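Side-chain contacts in tRNA (guanine-N(1)-)-methyltransferase (Aquifex aeolicus, PDB 1OY5), which probably methylates guanosine-37 of tRNAs at N1, using S-adenosyl-L-methionine as the methyl donor: residues Leu147-Ile150 and Asp151-Arg155; Gly25-Lys28 and Gln29-Lys33; Glu118-Asp121 and Glu122-Lys126; Tyr39-Leu43 and Arg44-Pro48. All blocks are in the same frame, centred on the assembly; numbering follows the deposited sequence.

Contact 1 of 4, residues Leu147-Ile150 and Asp151-Arg155; sequences LAVI and DAVSR
The peptide carbonyl of Ile150 is met on both faces by Ser154: the amide N approaches from one side of its plane, tilted 33° out of it, and the hydroxyl OG from the other, tilted 27°. The two bonds, Ser154 N to Ile150 O at 3.1 Å and Ser154 OG to Ile150 O at 2.8 Å, make this oxygen a double acceptor. Such a bond from a serine hydroxyl back to the carbonyl four residues earlier is a familiar way of satisfying a polar side chain inside a helix. It is possible here because OG lies beside its own backbone N, opposite the carbonyl carbon (chi1 -73°), and so faces the preceding turn. An alanine at Ser154 would keep the amide bond but is likely to leave one face of the Ile150 carbonyl without its hydroxyl partner. The preceding turns follow the usual alpha-helical pattern, with Asp151 N on Leu147 O at 2.7 Å and Ala152 N on Ala148 O at 2.8 Å. Val153 sets CG2 over the previous turn, 3.2 Å from Val149 O, while the same methyl stays a looser 4.4 Å from Val149 CG1. The Asp151 carboxylate turns outward: OD2 bonds to Tyr21 OH and OD1 to the backbone N of Ser140 of the second subunit. This part of helix 143-155 is largely buried, with Val149 and Val153 against helix 98-105, Ile150 and Val153 on strand 6-12, Leu147 on helix 15-21, and Leu147 and Ala148 meeting Ile144 of the second subunit.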
loop_
_atom_site.group_PDB
_atom_site.type_symbol
_atom_site.label_atom_id
_atom_site.label_comp_id
_atom_site.label_asym_id
_atom_site.label_seq_id
_atom_site.Cartn_x
_atom_site.Cartn_y
_atom_site.Cartn_z
ATOM N N LEU A 147 -6.906 -0.890 -0.592
ATOM C CA LEU A 147 -6.865 -0.453 -1.972
ATOM C C LEU A 147 -5.895 -1.358 -2.764
ATOM O O LEU A 147 -6.218 -1.846 -3.860
ATOM C CB LEU A 147 -6.516 1.018 -2.064
ATOM C CG LEU A 147 -7.520 2.065 -1.533
ATOM C CD1 LEU A 147 -6.903 3.455 -1.627
ATOM C CD2 LEU A 147 -8.804 2.055 -2.294
ATOM N N ALA A 148 -4.733 -1.631 -2.173
ATOM C CA ALA A 148 -3.790 -2.521 -2.796
ATOM C C ALA A 148 -4.496 -3.833 -3.141
ATOM O O ALA A 148 -4.453 -4.297 -4.265
ATOM C CB ALA A 148 -2.658 -2.775 -1.872
ATOM N N VAL A 149 -5.190 -4.406 -2.173
ATOM C CA VAL A 149 -5.916 -5.636 -2.408
ATOM C C VAL A 149 -6.938 -5.497 -3.588
ATOM O O VAL A 149 -7.014 -6.364 -4.453
ATOM C CB VAL A 149 -6.630 -6.092 -1.133
ATOM C CG1 VAL A 149 -7.563 -7.221 -1.432
ATOM C CG2 VAL A 149 -5.638 -6.529 -0.081
ATOM N N ILE A 150 -7.717 -4.406 -3.590
ATOM C CA ILE A 150 -8.693 -4.162 -4.646
ATOM C C ILE A 150 -8.002 -4.033 -6.003
ATOM O O ILE A 150 -8.472 -4.554 -7.008
ATOM C CB ILE A 150 -9.498 -2.900 -4.327
ATOM C CG1 ILE A 150 -10.403 -3.140 -3.109
ATOM C CG2 ILE A 150 -10.400 -2.557 -5.474
ATOM C CD1 ILE A 150 -11.194 -1.945 -2.650
ATOM N N ASP A 151 -6.865 -3.329 -6.004
ATOM C CA ASP A 151 -6.069 -3.101 -7.203
ATOM C C ASP A 151 -5.499 -4.400 -7.743
ATOM O O ASP A 151 -5.649 -4.704 -8.904
ATOM C CB ASP A 151 -4.934 -2.123 -6.888
ATOM C CG ASP A 151 -4.219 -1.630 -8.124
ATOM O OD1 ASP A 151 -3.286 -2.305 -8.592
ATOM O OD2 ASP A 151 -4.465 -0.540 -8.674
ATOM N N ALA A 152 -4.831 -5.159 -6.885
ATOM C CA ALA A 152 -4.162 -6.390 -7.293
ATOM C C ALA A 152 -5.127 -7.409 -7.881
ATOM O O ALA A 152 -4.859 -8.014 -8.923
ATOM C CB ALA A 152 -3.393 -7.007 -6.107
ATOM N N VAL A 153 -6.224 -7.605 -7.176
ATOM C CA VAL A 153 -7.262 -8.531 -7.561
ATOM C C VAL A 153 -7.928 -8.142 -8.888
ATOM O O VAL A 153 -8.083 -8.976 -9.791
ATOM C CB VAL A 153 -8.310 -8.636 -6.457
ATOM C CG1 VAL A 153 -9.518 -9.343 -6.962
ATOM C CG2 VAL A 153 -7.727 -9.383 -5.253
ATOM N N SER A 154 -8.256 -6.865 -9.018
ATOM C CA SER A 154 -8.940 -6.350 -10.191
ATOM C C SER A 154 -8.136 -6.534 -11.428
ATOM O O SER A 154 -8.697 -6.843 -12.472
ATOM C CB SER A 154 -9.245 -4.865 -10.042
ATOM O OG SER A 154 -10.302 -4.631 -9.122
ATOM N N ARG A 155 -6.822 -6.348 -11.339
ATOM C CA ARG A 155 -5.985 -6.472 -12.544
ATOM C C ARG A 155 -5.783 -7.912 -13.045
ATOM O O ARG A 155 -5.504 -8.107 -14.227
ATOM C CB ARG A 155 -4.645 -5.736 -12.412
ATOM C CG ARG A 155 -3.697 -6.320 -11.392
ATOM C CD ARG A 155 -2.326 -5.723 -11.460
ATOM N NE ARG A 155 -1.691 -5.968 -12.750
ATOM C CZ ARG A 155 -1.141 -7.119 -13.109
ATOM N NH1 ARG A 155 -1.146 -8.154 -12.282
ATOM N NH2 ARG A 155 -0.567 -7.240 -14.294
#

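Contact 2 of 4, residues Gly25-Lys28 and Gln29-Lys33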
loop_
_atom_site.group_PDB
_atom_site.type_symbol
_atom_site.label_atom_id
_atom_site.label_comp_id
_atom_site.label_asym_id
_atom_site.label_seq_id
_atom_site.Cartn_x
_atom_site.Cartn_y
_atom_site.Cartn_z
ATOM N N GLY A 25 -7.634 4.468 -13.183
ATOM C CA GLY A 25 -6.881 3.262 -13.413
ATOM C C GLY A 25 -7.690 2.010 -13.682
ATOM O O GLY A 25 -8.784 2.055 -14.216
ATOM N N ILE A 26 -7.097 0.888 -13.320
ATOM C CA ILE A 26 -7.615 -0.426 -13.579
ATOM C C ILE A 26 -8.850 -0.695 -12.777
ATOM O O ILE A 26 -9.676 -1.474 -13.181
ATOM C CB ILE A 26 -6.518 -1.458 -13.265
ATOM C CG1 ILE A 26 -5.211 -1.032 -13.926
ATOM C CG2 ILE A 26 -6.849 -2.793 -13.813
ATOM C CD1 ILE A 26 -5.357 -0.552 -15.349
ATOM N N VAL A 27 -8.985 -0.068 -11.627
ATOM C CA VAL A 27 -10.151 -0.326 -10.802
ATOM C C VAL A 27 -11.356 0.266 -11.504
ATOM O O VAL A 27 -12.417 -0.340 -11.538
ATOM C CB VAL A 27 -10.014 0.199 -9.366
ATOM C CG1 VAL A 27 -11.373 0.181 -8.645
ATOM C CG2 VAL A 27 -9.051 -0.658 -8.628
ATOM N N LYS A 28 -11.180 1.434 -12.097
ATOM C CA LYS A 28 -12.277 2.082 -12.797
ATOM C C LYS A 28 -12.666 1.298 -14.046
ATOM O O LYS A 28 -13.821 1.157 -14.358
ATOM C CB LYS A 28 -11.893 3.501 -13.144
ATOM C CG LYS A 28 -12.901 4.261 -13.928
ATOM C CD LYS A 28 -12.152 5.406 -14.709
ATOM C CE LYS A 28 -13.045 6.123 -15.724
ATOM N NZ LYS A 28 -12.235 6.727 -16.828
ATOM N N GLN A 29 -11.680 0.783 -14.742
ATOM C CA GLN A 29 -11.885 -0.035 -15.910
ATOM C C GLN A 29 -12.671 -1.291 -15.518
ATOM O O GLN A 29 -13.705 -1.610 -16.120
ATOM C CB GLN A 29 -10.518 -0.415 -16.443
ATOM C CG GLN A 29 -10.501 -1.127 -17.711
ATOM C CD GLN A 29 -9.122 -1.115 -18.293
ATOM O OE1 GLN A 29 -8.444 -0.072 -18.256
ATOM N NE2 GLN A 29 -8.682 -2.266 -18.843
ATOM N N ALA A 30 -12.209 -1.992 -14.486
ATOM C CA ALA A 30 -12.926 -3.161 -14.009
ATOM C C ALA A 30 -14.394 -2.807 -13.680
ATOM O O ALA A 30 -15.333 -3.571 -14.001
ATOM C CB ALA A 30 -12.241 -3.738 -12.799
ATOM N N ILE A 31 -14.582 -1.661 -13.030
ATOM C CA ILE A 31 -15.905 -1.245 -12.646
ATOM C C ILE A 31 -16.661 -0.904 -13.925
ATOM O O ILE A 31 -17.793 -1.320 -14.129
ATOM C CB ILE A 31 -15.875 -0.066 -11.650
ATOM C CG1 ILE A 31 -15.546 -0.557 -10.249
ATOM C CG2 ILE A 31 -17.208 0.645 -11.556
ATOM C CD1 ILE A 31 -15.063 0.625 -9.334
ATOM N N LYS A 32 -16.005 -0.179 -14.797
ATOM C CA LYS A 32 -16.598 0.165 -16.057
ATOM C C LYS A 32 -17.101 -1.069 -16.825
ATOM O O LYS A 32 -18.224 -1.089 -17.277
ATOM C CB LYS A 32 -15.594 0.919 -16.902
ATOM C CG LYS A 32 -16.043 2.327 -17.246
ATOM C CD LYS A 32 -16.982 2.328 -18.484
ATOM C CE LYS A 32 -17.759 3.652 -18.631
ATOM N NZ LYS A 32 -19.183 3.519 -18.135
ATOM N N LYS A 33 -16.280 -2.097 -16.905
ATOM C CA LYS A 33 -16.617 -3.294 -17.628
ATOM C C LYS A 33 -17.550 -4.238 -16.882
ATOM O O LYS A 33 -17.968 -5.242 -17.413
ATOM C CB LYS A 33 -15.329 -4.006 -18.029
ATOM C CG LYS A 33 -14.479 -3.214 -19.019
ATOM C CD LYS A 33 -13.159 -3.896 -19.181
ATOM C CE LYS A 33 -12.319 -3.358 -20.347
ATOM N NZ LYS A 33 -11.235 -4.328 -20.721
#
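Lys28 O receives the amide of Lys32, with N and O 2.6 Å apart, in a short alpha helix, 25-33, that leads into strand 36-42 of the parallel sheet. The same i to i+4 pattern joins Ala30 N to Ile26 O at 2.9 Å and Ile31 N to Val27 O at 2.9 Å, and Gln29 N reaches Gly25 O at 3.2 Å. Gly25 has a positive phi of 61°, which glycine adopts readily. The long polar side chains mostly leave the helix. Lys33 NZ bonds to the carbonyls of Gly159 and Val160, and Gln29 NE2 adds a weak bond to the latter. Lys28, extended beyond CG, projects from an exposed surface. The apolar residues turn to the rest of the fold: Val27 packs on Ile150 of helix 143-155, Ala30 and Ile31 on Val36, and Ile26 touches Ser140 of the second subunit. Within the helix itself, Val27 and Ile31 meet one turn apart. Ile31 places CG1 beside its own backbone N (chi1 -78°), which directs the branch back along the helix. Its end, CD1, passes 3.6 Å from Val27 O and comes to rest 3.8 Å from Val27 CG1.

Contact 3 of 4, residues Glu118-Asp121 and Glu122-Lys126; sequences EGVD and ERVKK
Asp121 and Arg123, two residues apart, form a two-pronged salt bridge in which each carboxylate oxygen has its own guanidinium donor. Arg123 NH2 faces Asp121 OD1, at a modelled separation too short to be taken literally, and Arg123 NE lies 2.5 Å from Asp121 OD2, with the two planes twisted 46° apart. Asp121 OD2 also accepts from Arg123 N, which comes from above the carboxylate plane at 2.9 Å, closing an Asx turn. The bend of the Arg123 chain at chi3 (-69°) brings the guanidinium edge up to the carboxylate. Further donors and acceptors come from the second subunit, where Thr183 N bonds to Asp121 OD1 and Pro185 O receives Arg123 NH1. An asparagine in place of Asp121, with one acceptor oxygen instead of two, would probably leave the buried Arg123 charge without its countercharge. The main chain adds Val124 N to Asp121 O at 3.1 Å, the first turn of the 3-10 segment 122-126. On another side of that segment, Lys125 NZ bonds to Glu122 OE2 at 2.7 Å. The apolar counterpart is Val120 CG1 against Val124 CG2, 3.5 Å apart, the two side chains crossing at about a right angle. Val120's side chain lies about 4 Å from Gly115, probably part of the S-adenosyl-L-methionine site. The loop lies between strands 109-114 and 130-131: Asp121 shares backbone bonds with Leu65 of strand 64-65, while Val120 rests on Ile70 and Arg123 on Pro67 of helix 67-81.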
loop_
_atom_site.group_PDB
_atom_site.type_symbol
_atom_site.label_atom_id
_atom_site.label_comp_id
_atom_site.label_asym_id
_atom_site.label_seq_id
_atom_site.Cartn_x
_atom_site.Cartn_y
_atom_site.Cartn_z
ATOM N N GLU A 118 -5.326 1.829 17.852
ATOM C CA GLU A 118 -4.688 0.701 18.494
ATOM C C GLU A 118 -5.223 -0.626 17.984
ATOM O O GLU A 118 -4.856 -1.658 18.514
ATOM C CB GLU A 118 -4.928 0.737 20.002
ATOM C CG GLU A 118 -4.786 2.101 20.655
ATOM C CD GLU A 118 -3.749 2.975 19.967
ATOM O OE1 GLU A 118 -2.557 2.912 20.395
ATOM O OE2 GLU A 118 -4.134 3.719 19.002
ATOM N N GLY A 119 -6.094 -0.625 16.981
ATOM C CA GLY A 119 -6.635 -1.867 16.487
ATOM C C GLY A 119 -8.135 -2.032 16.615
ATOM O O GLY A 119 -8.871 -1.083 16.897
ATOM N N VAL A 120 -8.579 -3.262 16.383
ATOM C CA VAL A 120 -9.981 -3.590 16.384
ATOM C C VAL A 120 -10.285 -4.476 17.555
ATOM O O VAL A 120 -9.514 -5.333 17.909
ATOM C CB VAL A 120 -10.352 -4.272 15.074
ATOM C CG1 VAL A 120 -11.798 -4.733 15.072
ATOM C CG2 VAL A 120 -10.105 -3.338 13.967
ATOM N N ASP A 121 -11.412 -4.253 18.194
ATOM C CA ASP A 121 -11.754 -5.079 19.324
ATOM C C ASP A 121 -11.629 -6.507 18.831
ATOM O O ASP A 121 -12.115 -6.831 17.742
ATOM C CB ASP A 121 -13.162 -4.758 19.796
ATOM C CG ASP A 121 -13.645 -5.685 20.895
ATOM O OD1 ASP A 121 -13.590 -5.310 22.074
ATOM O OD2 ASP A 121 -14.145 -6.804 20.676
ATOM N N GLU A 122 -10.944 -7.350 19.592
ATOM C CA GLU A 122 -10.744 -8.739 19.184
ATOM C C GLU A 122 -12.017 -9.492 18.818
ATOM O O GLU A 122 -11.977 -10.352 17.961
ATOM C CB GLU A 122 -10.032 -9.530 20.289
ATOM C CG GLU A 122 -8.527 -9.539 20.145
ATOM C CD GLU A 122 -8.068 -10.368 18.975
ATOM O OE1 GLU A 122 -8.238 -11.580 19.072
ATOM O OE2 GLU A 122 -7.569 -9.786 17.961
ATOM N N ARG A 123 -13.132 -9.187 19.467
ATOM C CA ARG A 123 -14.359 -9.937 19.236
ATOM C C ARG A 123 -14.846 -9.881 17.772
ATOM O O ARG A 123 -15.751 -10.610 17.350
ATOM C CB ARG A 123 -15.442 -9.453 20.194
ATOM C CG ARG A 123 -15.145 -9.761 21.649
ATOM C CD ARG A 123 -15.960 -8.934 22.634
ATOM N NE ARG A 123 -15.578 -7.522 22.616
ATOM C CZ ARG A 123 -16.179 -6.558 23.319
ATOM N NH1 ARG A 123 -17.203 -6.831 24.117
ATOM N NH2 ARG A 123 -15.744 -5.313 23.241
ATOM N N VAL A 124 -14.244 -8.995 16.999
ATOM C CA VAL A 124 -14.597 -8.870 15.607
ATOM C C VAL A 124 -14.032 -10.059 14.871
ATOM O O VAL A 124 -14.583 -10.493 13.842
ATOM C CB VAL A 124 -14.007 -7.598 15.028
ATOM C CG1 VAL A 124 -14.009 -7.619 13.529
ATOM C CG2 VAL A 124 -14.794 -6.402 15.554
ATOM N N LYS A 125 -12.938 -10.586 15.421
ATOM C CA LYS A 125 -12.223 -11.699 14.826
ATOM C C LYS A 125 -13.085 -12.935 14.582
ATOM O O LYS A 125 -12.739 -13.744 13.763
ATOM C CB LYS A 125 -11.022 -12.073 15.692
ATOM C CG LYS A 125 -9.897 -11.035 15.691
ATOM C CD LYS A 125 -9.401 -10.738 14.289
ATOM C CE LYS A 125 -7.996 -10.144 14.313
ATOM N NZ LYS A 125 -7.791 -9.086 15.314
ATOM N N LYS A 126 -14.205 -13.072 15.262
ATOM C CA LYS A 126 -15.058 -14.223 15.070
ATOM C C LYS A 126 -15.682 -14.286 13.688
ATOM O O LYS A 126 -16.126 -15.339 13.264
ATOM C CB LYS A 126 -16.164 -14.262 16.121
ATOM C CG LYS A 126 -15.649 -14.267 17.549
ATOM C CD LYS A 126 -14.903 -15.547 17.899
ATOM C CE LYS A 126 -13.398 -15.451 17.636
ATOM N NZ LYS A 126 -12.653 -14.564 18.600
#

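Contact 4 of 4, residues Tyr39-Leu43 and Arg44-Pro48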
loop_
_atom_site.group_PDB
_atom_site.type_symbol
_atom_site.label_atom_id
_atom_site.label_comp_id
_atom_site.label_asym_id
_atom_site.label_seq_id
_atom_site.Cartn_x
_atom_site.Cartn_y
_atom_site.Cartn_z
ATOM N N TYR A 39 -17.894 -1.229 -2.945
ATOM C CA TYR A 39 -18.803 -0.533 -2.079
ATOM C C TYR A 39 -18.122 -0.061 -0.786
ATOM O O TYR A 39 -17.990 -0.788 0.169
ATOM C CB TYR A 39 -19.953 -1.438 -1.675
ATOM C CG TYR A 39 -20.789 -1.949 -2.777
ATOM C CD1 TYR A 39 -21.984 -1.307 -3.103
ATOM C CD2 TYR A 39 -20.447 -3.124 -3.460
ATOM C CE1 TYR A 39 -22.787 -1.774 -4.078
ATOM C CE2 TYR A 39 -21.244 -3.596 -4.441
ATOM C CZ TYR A 39 -22.420 -2.920 -4.759
ATOM O OH TYR A 39 -23.244 -3.361 -5.764
ATOM N N PRO A 40 -17.766 1.197 -0.729
ATOM C CA PRO A 40 -17.239 1.766 0.512
ATOM C C PRO A 40 -18.372 1.835 1.553
ATOM O O PRO A 40 -19.475 2.280 1.262
ATOM C CB PRO A 40 -16.781 3.157 0.100
ATOM C CG PRO A 40 -17.376 3.421 -1.291
ATOM C CD PRO A 40 -17.871 2.166 -1.830
ATOM N N ILE A 41 -18.126 1.323 2.750
ATOM C CA ILE A 41 -19.168 1.284 3.783
ATOM C C ILE A 41 -18.640 2.130 4.924
ATOM O O ILE A 41 -17.631 1.843 5.533
ATOM C CB ILE A 41 -19.461 -0.172 4.256
ATOM C CG1 ILE A 41 -19.652 -1.138 3.088
ATOM C CG2 ILE A 41 -20.676 -0.189 5.114
ATOM C CD1 ILE A 41 -20.973 -1.006 2.362
ATOM N N ASP A 42 -19.318 3.227 5.143
ATOM C CA ASP A 42 -19.008 4.165 6.182
ATOM C C ASP A 42 -19.353 3.643 7.580
ATOM O O ASP A 42 -20.552 3.499 7.922
ATOM C CB ASP A 42 -19.805 5.385 5.937
ATOM C CG ASP A 42 -19.239 6.560 6.583
ATOM O OD1 ASP A 42 -19.580 7.650 6.046
ATOM O OD2 ASP A 42 -18.475 6.508 7.589
ATOM N N LEU A 43 -18.303 3.373 8.366
ATOM C CA LEU A 43 -18.486 2.829 9.730
ATOM C C LEU A 43 -19.384 3.683 10.610
ATOM O O LEU A 43 -20.168 3.169 11.408
ATOM C CB LEU A 43 -17.178 2.652 10.475
ATOM C CG LEU A 43 -16.692 1.227 10.513
ATOM C CD1 LEU A 43 -15.341 1.212 11.219
ATOM C CD2 LEU A 43 -17.694 0.306 11.229
ATOM N N ARG A 44 -19.237 4.977 10.439
ATOM C CA ARG A 44 -20.011 5.909 11.170
ATOM C C ARG A 44 -21.523 5.759 10.965
ATOM O O ARG A 44 -22.261 5.930 11.926
ATOM C CB ARG A 44 -19.518 7.317 10.861
ATOM C CG ARG A 44 -18.053 7.515 11.289
ATOM C CD ARG A 44 -17.322 8.655 10.592
ATOM N NE ARG A 44 -17.380 8.546 9.119
ATOM C CZ ARG A 44 -17.296 9.602 8.324
ATOM N NH1 ARG A 44 -17.104 10.829 8.844
ATOM N NH2 ARG A 44 -17.401 9.461 7.022
ATOM N N GLU A 45 -21.976 5.386 9.762
ATOM C CA GLU A 45 -23.407 5.278 9.488
ATOM C C GLU A 45 -23.939 4.057 10.128
ATOM O O GLU A 45 -25.144 3.857 10.148
ATOM C CB GLU A 45 -23.773 5.205 8.017
ATOM C CG GLU A 45 -23.049 6.135 7.111
ATOM C CD GLU A 45 -23.712 7.464 6.952
ATOM O OE1 GLU A 45 -23.803 8.267 7.918
ATOM O OE2 GLU A 45 -24.106 7.748 5.803
ATOM N N PHE A 46 -23.063 3.219 10.650
ATOM C CA PHE A 46 -23.508 1.995 11.302
ATOM C C PHE A 46 -23.225 1.973 12.756
ATOM O O PHE A 46 -23.378 0.941 13.350
ATOM C CB PHE A 46 -22.857 0.772 10.683
ATOM C CG PHE A 46 -23.401 0.426 9.353
ATOM C CD1 PHE A 46 -24.467 -0.435 9.244
ATOM C CD2 PHE A 46 -22.858 0.983 8.207
ATOM C CE1 PHE A 46 -25.017 -0.754 8.011
ATOM C CE2 PHE A 46 -23.392 0.674 6.942
ATOM C CZ PHE A 46 -24.501 -0.211 6.866
ATOM N N ALA A 47 -22.791 3.088 13.322
ATOM C CA ALA A 47 -22.512 3.146 14.731
ATOM C C ALA A 47 -23.864 3.345 15.475
ATOM O O ALA A 47 -24.492 4.414 15.409
ATOM C CB ALA A 47 -21.538 4.274 15.004
ATOM N N PRO A 48 -24.298 2.315 16.180
ATOM C CA PRO A 48 -25.508 2.388 16.990
ATOM C C PRO A 48 -25.608 3.707 17.792
ATOM O O PRO A 48 -26.250 4.643 17.328
ATOM C CB PRO A 48 -25.376 1.146 17.898
ATOM C CG PRO A 48 -24.607 0.181 17.111
ATOM C CD PRO A 48 -23.654 0.991 16.291
#
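Asp42 ends the strand and Glu45 folds back onto it, Glu45 N bonding to Asp42 O at 3.0 Å as the chain passes into a 3-10 turn. The backbone change falls between Asp42, still extended, and Leu43, already helical (psi -38°). A second i to i+3 bond, Phe46 N to Leu43 O at 3.0 Å, continues the turn. The principal side-chain interaction is the salt bridge of Asp42 with Arg44. Arg44 NE donates to the syn lone pair of Asp42 OD2 at 2.8 Å, and NH2 supports it with a weak bond to Asp42 OD1 at 3.0 Å; carboxylate and guanidinium planes lie 34° apart. The Asp42 carboxylate can face Arg44 because its CG stands opposite the backbone N (chi1 -158°). Phe46 turns the other way. Its CD2 edge lies in plane with Asp42 O, 3.4 Å away, and Ile41 CG2 approaches CE2 obliquely, also at 3.4 Å. Tyr76 of helix 67-81 adds an edge-to-face partner for the Phe46 ring, and Leu43 packs on Pro69 and Ile70 of that helix, so the turn after this outermost strand of the parallel sheet lies against helix 67-81. Arg44 rests on Pro15 and Val52. The chemistry divides accordingly: an apolar side formed by Ile41 and Phe46, and a charged one where Glu45 OE2 stands 4.5 Å from Asp42 OD1. These like charges would tend to repel, and the Arg44 guanidinium probably offsets much of that at Asp42.

Along the chain the order is contact 2, contact 4, contact 3 and contact 1. Contacts 1 and 2 are neighbours, their centres about 11 Å apart, because helices 25-33 and 143-155 pack together: Arg155 CB meets Ile26 CG2 at 3.9 Å. Contact 4 follows contact 2 directly, through strand 36-42, yet their centres are about 24 Å apart. Contacts 3 and 4, about 16 Å apart between centres, lie on the same side of the chain's centre and both lean on helix 67-81. Contacts 1, 2 and 3 also touch the second subunit, so local turns at distant points of this SPOUT-family chain take part in the homodimer interface.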